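Local coordinates for protein aromatic-amino-acid:2-oxoglutarate transaminase (Candida albicans, PDB 6HND) that probably catalyses pyridoxal-phosphate-dependent transamination of aromatic amino acids with 2-oxoglutarate, and possibly of 2-aminoadipate, at residues 261-266 against 319-324. Numbering follows the deposited sequence.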
# COMPACT_ATOMS: atom_id res chain seq x y z
N GLU B 261 17.61 -30.16 8.66
CA GLU B 261 17.48 -31.45 7.93
C GLU B 261 16.02 -31.64 7.46
O GLU B 261 15.81 -32.15 6.34
CB GLU B 261 18.14 -32.57 8.76
CG GLU B 261 17.23 -33.31 9.71
CD GLU B 261 17.90 -34.53 10.34
OE1 GLU B 261 17.21 -35.56 10.53
OE2 GLU B 261 19.13 -34.44 10.63
N PHE B 262 15.05 -31.17 8.25
CA PHE B 262 13.61 -31.16 7.87
C PHE B 262 13.41 -30.27 6.62
O PHE B 262 12.74 -30.69 5.68
CB PHE B 262 12.77 -30.72 9.06
CG PHE B 262 11.29 -30.89 8.86
CD1 PHE B 262 10.57 -29.98 8.10
CD2 PHE B 262 10.62 -31.96 9.42
CE1 PHE B 262 9.19 -30.13 7.92
CE2 PHE B 262 9.26 -32.12 9.23
CZ PHE B 262 8.55 -31.21 8.47
N ARG B 263 14.01 -29.08 6.60
CA ARG B 263 13.91 -28.16 5.44
C ARG B 263 14.51 -28.80 4.18
O ARG B 263 13.95 -28.58 3.09
CB ARG B 263 14.59 -26.83 5.73
CG ARG B 263 13.90 -26.00 6.80
CD ARG B 263 14.85 -25.00 7.44
NE ARG B 263 14.29 -24.56 8.69
CZ ARG B 263 13.68 -23.40 8.88
NH1 ARG B 263 13.62 -22.49 7.92
NH2 ARG B 263 13.17 -23.13 10.07
N LYS B 264 15.60 -29.57 4.29
CA LYS B 264 16.22 -30.21 3.11
C LYS B 264 15.21 -31.19 2.53
O LYS B 264 15.11 -31.24 1.31
CB LYS B 264 17.55 -30.88 3.44
CG LYS B 264 18.64 -29.89 3.84
CD LYS B 264 20.05 -30.45 3.77
CE LYS B 264 21.00 -29.69 4.67
NZ LYS B 264 22.41 -29.94 4.29
N LYS B 265 14.48 -31.92 3.37
CA LYS B 265 13.50 -32.92 2.90
C LYS B 265 12.31 -32.23 2.22
O LYS B 265 11.84 -32.74 1.23
CB LYS B 265 13.06 -33.84 4.04
CG LYS B 265 14.19 -34.64 4.69
CD LYS B 265 13.65 -35.84 5.42
CE LYS B 265 14.16 -35.96 6.83
NZ LYS B 265 15.59 -36.32 6.86
N ILE B 266 11.80 -31.13 2.79
CA ILE B 266 10.68 -30.33 2.20
C ILE B 266 11.14 -29.80 0.84
O ILE B 266 10.39 -29.94 -0.11
CB ILE B 266 10.24 -29.19 3.14
CG1 ILE B 266 9.64 -29.70 4.46
CG2 ILE B 266 9.29 -28.24 2.42
CD1 ILE B 266 8.39 -30.54 4.29
N HIS B 319 22.65 -20.19 16.13
CA HIS B 319 21.28 -19.91 16.65
C HIS B 319 20.28 -19.84 15.49
O HIS B 319 19.28 -20.58 15.52
CB HIS B 319 21.31 -18.67 17.54
CG HIS B 319 22.06 -18.94 18.80
ND1 HIS B 319 21.43 -19.28 19.98
CD2 HIS B 319 23.40 -18.98 19.03
CE1 HIS B 319 22.35 -19.49 20.90
NE2 HIS B 319 23.57 -19.32 20.34
N LEU B 320 20.57 -19.00 14.50
CA LEU B 320 19.70 -18.75 13.33
C LEU B 320 19.49 -20.06 12.56
O LEU B 320 20.45 -20.68 12.20
CB LEU B 320 20.36 -17.67 12.47
CG LEU B 320 19.40 -16.81 11.65
CD1 LEU B 320 18.41 -16.11 12.57
CD2 LEU B 320 20.18 -15.81 10.80
N THR B 321 18.26 -20.50 12.35
CA THR B 321 18.00 -21.67 11.48
C THR B 321 17.98 -21.19 10.04
O THR B 321 17.34 -20.19 9.76
CB THR B 321 16.70 -22.38 11.85
OG1 THR B 321 16.69 -22.56 13.27
CG2 THR B 321 16.58 -23.68 11.07
N PRO B 322 18.70 -21.87 9.10
CA PRO B 322 18.71 -21.48 7.69
C PRO B 322 17.34 -21.33 7.04
O PRO B 322 16.46 -22.11 7.35
CB PRO B 322 19.46 -22.63 7.02
CG PRO B 322 20.43 -23.10 8.08
CD PRO B 322 19.62 -22.99 9.34
N SER B 323 17.24 -20.33 6.16
CA SER B 323 16.11 -20.06 5.24
C SER B 323 16.11 -21.11 4.13
O SER B 323 17.21 -21.56 3.73
CB SER B 323 16.18 -18.64 4.68
OG SER B 323 15.32 -18.44 3.55
N TYR B 324 14.93 -21.43 3.61
CA TYR B 324 14.74 -22.15 2.32
C TYR B 324 15.55 -21.48 1.19
O TYR B 324 15.87 -22.20 0.23
CB TYR B 324 13.24 -22.29 2.01
CG TYR B 324 12.59 -23.43 2.76
CD1 TYR B 324 12.66 -24.73 2.26
CD2 TYR B 324 11.96 -23.24 3.98
CE1 TYR B 324 12.06 -25.79 2.92
CE2 TYR B 324 11.36 -24.29 4.65
CZ TYR B 324 11.43 -25.58 4.13
OH TYR B 324 10.88 -26.63 4.78
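Arg263 and Tyr324 make the apolar half of this contact, the arginine's aliphatic stem lying against the tyrosine ring. Arg263 CB sits over one ring face in a CH-pi contact, 4.2 Å from the centroid and 27° off the normal. Arg263 CG lies 3.7 Å from Tyr324 CZ. Ile266 adds CG2 at 3.7 Å from Tyr324 CE1, while its CB packs against the phenolic oxygen. That oxygen is hydrogen-bonded to Gln258 OE1, just ahead of helix 260-272.

At the far end of the same arginine the guanidinium meets the loop; the extended chain (chi3 -162°) carries NE toward it. Thr321 CG2 rests over one guanidinium face, 3.4 Å from Arg263 NE. Pro322 O comes within 2.9 Å of Arg263 NH1, but the angle is too poor for a hydrogen bond. Two hydrogen bonds, to Gln258 O at NE and Thr249 OG1 at NH2, hold the group's rotation; the ion pair from NH1 to Glu279 is long and weak. Gln258 thus serves both Arg263 and Tyr324, and Glu279 also accepts hydrogen bonds from Ser323 OG and Tyr324 N.

This largely buried packing, with the Arg263 side chain about 13 Å from the cofactor, joins helix 260-272 to the loop leading into strand 333-338. The helix connects neighbouring parallel strands 243-246 and 276-280, a beta-alpha-beta crossover in the large, pyridoxal-phosphate-binding domain of the aminotransferase fold.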